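Local coordinates for lipoprotein (Colwellia psychrerythraea, PDB 3O0Y) that is of unknown function but, as a putative lipoprotein of a family in the zincin-like Peptidase_MA clan, may be a peptidase, at residues P442-Q447 / A468-W473; W473-E478 / G555-M560. All coordinates share one frame; numbering follows the deposited sequence.

Contact 1. Residues P442-Q447 / A468-W473; sequences PGHHWQ and AYTEGW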
# COMPACT_ATOMS: atom_id res chain seq x y z
N PRO A 442 16.98 1.56 -1.80
CA PRO A 442 16.54 2.95 -1.91
C PRO A 442 15.04 3.10 -2.22
O PRO A 442 14.61 4.23 -2.50
CB PRO A 442 17.32 3.45 -3.14
CG PRO A 442 17.79 2.28 -3.79
CD PRO A 442 17.56 1.06 -3.07
N GLY A 443 14.26 2.05 -1.96
CA GLY A 443 12.82 2.07 -2.23
C GLY A 443 11.89 2.68 -1.16
O GLY A 443 12.10 3.80 -0.72
N HIS A 444 10.92 1.92 -0.70
CA HIS A 444 9.89 2.49 0.13
C HIS A 444 10.39 3.15 1.39
O HIS A 444 9.94 4.26 1.68
CB HIS A 444 8.87 1.46 0.54
CG HIS A 444 7.90 1.04 -0.53
ND1 HIS A 444 7.35 1.92 -1.45
CD2 HIS A 444 7.35 -0.17 -0.79
CE1 HIS A 444 6.48 1.26 -2.20
NE2 HIS A 444 6.46 -0.01 -1.83
N HIS A 445 11.27 2.52 2.16
CA HIS A 445 11.71 3.12 3.42
C HIS A 445 12.43 4.45 3.18
O HIS A 445 12.14 5.49 3.80
CB HIS A 445 12.60 2.16 4.23
CG HIS A 445 13.13 2.83 5.47
ND1 HIS A 445 12.29 3.10 6.53
CD2 HIS A 445 14.32 3.44 5.74
CE1 HIS A 445 12.98 3.79 7.45
NE2 HIS A 445 14.21 4.03 6.99
N TRP A 446 13.37 4.46 2.24
CA TRP A 446 14.16 5.64 2.01
C TRP A 446 13.21 6.80 1.61
O TRP A 446 13.34 7.91 2.12
CB TRP A 446 15.23 5.37 0.95
CG TRP A 446 16.36 6.38 0.92
CD1 TRP A 446 16.54 7.38 0.01
CD2 TRP A 446 17.51 6.38 1.75
NE1 TRP A 446 17.71 8.02 0.24
CE2 TRP A 446 18.33 7.44 1.31
CE3 TRP A 446 17.92 5.60 2.83
CZ2 TRP A 446 19.54 7.74 1.90
CZ3 TRP A 446 19.12 5.91 3.40
CH2 TRP A 446 19.95 6.92 2.91
N GLN A 447 12.27 6.51 0.73
CA GLN A 447 11.38 7.54 0.19
C GLN A 447 10.41 8.02 1.23
O GLN A 447 10.34 9.24 1.51
CB GLN A 447 10.67 7.04 -1.05
CG GLN A 447 9.66 7.95 -1.67
CD GLN A 447 8.32 7.83 -1.04
OE1 GLN A 447 7.66 6.81 -1.16
NE2 GLN A 447 7.81 8.97 -0.48
N ALA A 468 1.07 6.33 -7.75
CA ALA A 468 1.96 6.29 -8.89
C ALA A 468 3.33 6.77 -8.48
O ALA A 468 4.33 6.15 -8.81
CB ALA A 468 1.39 7.07 -10.06
N TYR A 469 3.37 7.80 -7.67
CA TYR A 469 4.67 8.27 -7.14
C TYR A 469 5.35 7.20 -6.29
O TYR A 469 6.55 6.93 -6.42
CB TYR A 469 4.50 9.58 -6.35
CG TYR A 469 5.78 10.08 -5.75
CD1 TYR A 469 6.52 11.06 -6.31
CD2 TYR A 469 6.18 9.56 -4.54
CE1 TYR A 469 7.69 11.51 -5.73
CE2 TYR A 469 7.38 9.95 -3.97
CZ TYR A 469 8.09 10.94 -4.53
OH TYR A 469 9.27 11.38 -3.92
N THR A 470 4.61 6.70 -5.33
CA THR A 470 5.11 5.82 -4.28
C THR A 470 5.52 4.47 -4.86
O THR A 470 6.66 4.05 -4.58
CB THR A 470 4.12 5.68 -3.09
OG1 THR A 470 3.80 7.00 -2.61
CG2 THR A 470 4.80 4.83 -1.95
N GLU A 471 4.69 3.84 -5.65
CA GLU A 471 5.03 2.59 -6.24
C GLU A 471 5.98 2.78 -7.41
O GLU A 471 6.89 1.92 -7.55
CB GLU A 471 3.76 1.88 -6.71
CG GLU A 471 2.79 1.68 -5.59
CD GLU A 471 3.35 0.89 -4.36
OE1 GLU A 471 4.48 0.30 -4.37
OE2 GLU A 471 2.64 0.95 -3.33
N GLY A 472 5.83 3.84 -8.21
CA GLY A 472 6.72 4.10 -9.27
C GLY A 472 8.14 4.37 -8.77
O GLY A 472 9.12 3.88 -9.36
N TRP A 473 8.25 5.09 -7.65
CA TRP A 473 9.57 5.35 -7.06
C TRP A 473 10.25 4.02 -6.69
O TRP A 473 11.44 3.84 -6.96
CB TRP A 473 9.45 6.24 -5.79
CG TRP A 473 10.82 6.23 -5.07
CD1 TRP A 473 11.18 5.42 -4.07
CD2 TRP A 473 12.03 6.83 -5.57
NE1 TRP A 473 12.54 5.52 -3.86
CE2 TRP A 473 13.06 6.40 -4.76
CE3 TRP A 473 12.29 7.75 -6.55
CZ2 TRP A 473 14.38 6.81 -4.97
CZ3 TRP A 473 13.59 8.15 -6.77
CH2 TRP A 473 14.59 7.74 -5.94
O HOH W 1 8.25 4.36 -2.35
O HOH W 2 9.44 11.58 -0.86

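Contact 2. Residues W473-E478 / G555-M560; sequences WALYSE and GYKLGM. With SO4 (sulfate ion), chain D.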
# COMPACT_ATOMS: atom_id res chain seq x y z
N TRP A 473 8.25 5.09 -7.65
CA TRP A 473 9.57 5.35 -7.06
C TRP A 473 10.25 4.02 -6.69
O TRP A 473 11.44 3.84 -6.96
CB TRP A 473 9.45 6.24 -5.79
CG TRP A 473 10.82 6.23 -5.07
CD1 TRP A 473 11.18 5.42 -4.07
CD2 TRP A 473 12.03 6.83 -5.57
NE1 TRP A 473 12.54 5.52 -3.86
CE2 TRP A 473 13.06 6.40 -4.76
CE3 TRP A 473 12.29 7.75 -6.55
CZ2 TRP A 473 14.38 6.81 -4.97
CZ3 TRP A 473 13.59 8.15 -6.77
CH2 TRP A 473 14.59 7.74 -5.94
N ALA A 474 9.52 3.14 -6.03
CA ALA A 474 10.16 1.91 -5.51
C ALA A 474 10.61 1.04 -6.68
O ALA A 474 11.69 0.49 -6.65
CB ALA A 474 9.23 1.14 -4.56
N LEU A 475 9.80 0.95 -7.75
CA LEU A 475 10.23 0.21 -8.94
C LEU A 475 11.43 0.86 -9.64
O LEU A 475 12.39 0.16 -10.06
CB LEU A 475 9.00 0.03 -9.89
CG LEU A 475 9.11 -0.93 -11.05
CD1 LEU A 475 9.51 -2.36 -10.55
CD2 LEU A 475 7.80 -0.89 -11.88
N TYR A 476 11.44 2.22 -9.72
CA TYR A 476 12.61 2.95 -10.21
C TYR A 476 13.85 2.63 -9.38
O TYR A 476 14.91 2.43 -9.98
CB TYR A 476 12.32 4.45 -10.27
CG TYR A 476 13.53 5.31 -10.46
CD1 TYR A 476 14.03 5.57 -11.72
CD2 TYR A 476 14.14 5.91 -9.40
CE1 TYR A 476 15.23 6.33 -11.88
CE2 TYR A 476 15.31 6.68 -9.55
CZ TYR A 476 15.80 6.94 -10.80
OH TYR A 476 17.04 7.65 -10.90
N SER A 477 13.72 2.57 -8.03
CA SER A 477 14.78 2.24 -7.04
C SER A 477 15.44 0.93 -7.39
O SER A 477 16.67 0.79 -7.27
CB SER A 477 14.16 1.98 -5.59
OG SER A 477 13.97 3.29 -5.22
N GLU A 478 14.64 -0.02 -7.80
CA GLU A 478 15.13 -1.35 -8.16
C GLU A 478 16.08 -1.29 -9.36
O GLU A 478 17.07 -2.04 -9.43
CB GLU A 478 13.98 -2.32 -8.42
CG GLU A 478 13.13 -2.70 -7.16
CD GLU A 478 11.92 -3.55 -7.51
OE1 GLU A 478 12.09 -4.79 -7.79
OE2 GLU A 478 10.78 -3.02 -7.49
N GLY A 555 -0.05 1.91 -10.90
CA GLY A 555 0.86 2.92 -10.42
C GLY A 555 2.29 2.61 -10.60
O GLY A 555 3.16 3.52 -10.82
N TYR A 556 2.57 1.33 -10.50
CA TYR A 556 3.95 0.82 -10.43
C TYR A 556 4.67 1.20 -11.73
O TYR A 556 5.68 1.92 -11.73
CB TYR A 556 3.98 -0.72 -10.27
CG TYR A 556 3.36 -1.19 -9.00
CD1 TYR A 556 4.15 -1.45 -7.89
CD2 TYR A 556 1.97 -1.30 -8.86
CE1 TYR A 556 3.60 -1.76 -6.72
CE2 TYR A 556 1.42 -1.65 -7.67
CZ TYR A 556 2.21 -1.82 -6.58
OH TYR A 556 1.65 -2.17 -5.38
N LYS A 557 4.20 0.68 -12.86
CA LYS A 557 4.86 0.98 -14.12
C LYS A 557 4.58 2.41 -14.58
O LYS A 557 5.44 3.01 -15.19
CB LYS A 557 4.54 -0.04 -15.21
CG LYS A 557 5.57 -1.10 -15.29
CD LYS A 557 6.78 -0.50 -16.04
CE LYS A 557 8.00 -1.34 -16.00
NZ LYS A 557 9.17 -0.75 -16.84
N LEU A 558 3.36 2.93 -14.49
CA LEU A 558 3.13 4.29 -15.03
C LEU A 558 4.03 5.32 -14.27
O LEU A 558 4.61 6.22 -14.87
CB LEU A 558 1.67 4.65 -14.98
CG LEU A 558 0.80 3.82 -15.89
CD1 LEU A 558 -0.68 4.24 -15.75
CD2 LEU A 558 1.30 3.84 -17.33
N GLY A 559 4.17 5.15 -12.95
CA GLY A 559 4.98 6.03 -12.21
C GLY A 559 6.45 5.85 -12.56
O GLY A 559 7.17 6.84 -12.71
N MET A 560 6.93 4.61 -12.68
CA MET A 560 8.30 4.34 -13.01
C MET A 560 8.67 4.94 -14.39
O MET A 560 9.72 5.60 -14.53
CB MET A 560 8.63 2.84 -12.92
CG MET A 560 10.11 2.52 -13.15
SD MET A 560 10.37 0.77 -13.91
CE MET A 560 12.20 0.64 -13.81
S SO4 D . 3.61 -4.93 -4.37
O1 SO4 D . 4.39 -4.75 -5.63
O2 SO4 D . 4.48 -5.51 -3.40
O3 SO4 D . 3.17 -3.64 -3.79
O4 SO4 D . 2.38 -5.62 -4.63

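Contact 1. Residues P442-Q447 / A468-W473
The indole of Trp473 donates a hydrogen bond between 442-447 and 468-473, from NE1 to Pro442 O at 2.8 Å. Its N-H...O angle is 152°, and the oxygen lies near the indole plane while NE1 sits in the carbonyl plane, on a lone pair. A chi1 of 168° sets CG of Trp473 anti to the backbone N, and from there the ring lies toward the turn ahead of helix 444-452, where Gly443 is the N-cap.

Water carries further polar links. One molecule joins His444 ND1, Gln447 OE1 and Thr470 O, donating to both oxygens; its distance to Thr470 O is 2.8 Å. A second accepts from Gln447 NE2 and donates to Tyr469 OH, which also bonds Val587 O.

Between His444 and Glu471 the meeting is at a ring edge: OE1 of Glu471 lies in the imidazole plane, 3.1 Å from CE1 of His444, with carboxylate and ring planes 88° apart. The His444 ring also meets that of His438.

Van der Waals packing centres on Gln447. Its CB reaches Trp473 CD1 at 3.5 Å, and CG makes an off-centre CH-pi contact with the five-membered ring. Tyr469 CE2, at the ring edge, lies 3.7 Å from Gln447 NE2, amide and ring planes being almost perpendicular.

His444 beside Glu471 of helix 467-483, with His438 near, would fit a zincin-like arrangement, though no metal takes part in this contact. The chemistry implies a joint held by the indole-carbonyl bond and water bridges, among other contacts, with both polar atoms of the buried Gln447 amide bonded to water.

Contact 2. Residues W473-E478 / G555-M560
Leu475 of helix 467-483 packs its side chain into the start of helix 555-574, a helix-helix crossing whose short segment axes approach to 8.1 Å at a signed angle of -68°. The side chains that meet are mainly apolar. Tyr556 comes first: its backbone carbonyl O takes the methyl CD2 of Leu475 against it at 3.5 Å, and its CB touches the same methyl at 4.1 Å. Beyond, its hydroxyl OH donates to O3 of a sulfate, probably from the crystallisation liquor, at 2.6 Å; Arg504, Arg507 and Arg545 also bind this ion. Replacing Tyr556 by an alanine would probably leave sulfate O3 without this donor and open a gap where the ring lay, although CB and the carbonyl could still meet Leu475. Lys557 adds its aliphatic chain, CG standing 4.1 Å from Leu475 CD2, while NZ forms salt bridges with Glu501 and Glu312. Met560, one turn beyond Tyr556, packs against CB, CG and CD2 of Leu475. Its CG is anti to the backbone N (chi1 -175°) and lies 3.7 Å from Tyr476 N; from there the chain runs extended, crossing the leucine at about a right angle and setting SD 3.6 Å from Leu475 CG.

Contacts 1 and 2 follow one another in series along the chain, their centres about 7 Å apart, and both are built on helix 467-483. Trp473 belongs to both: contact 1 uses the earlier part of that helix against the start of helix 444-452, contact 2 the next turns against helix 555-574. The two also touch directly. Ser477 OG makes a weak hydrogen bond to Pro442 O, and Glu471 OE1 packs 3.2 Å from Tyr556 CE1. Helix 467-483 is therefore a shared element between a helix close by in the sequence and one 77 residues further on. It places a helix whose His444 may belong to a zincin-like site near a sulfate held by arginines, which may mark a pocket.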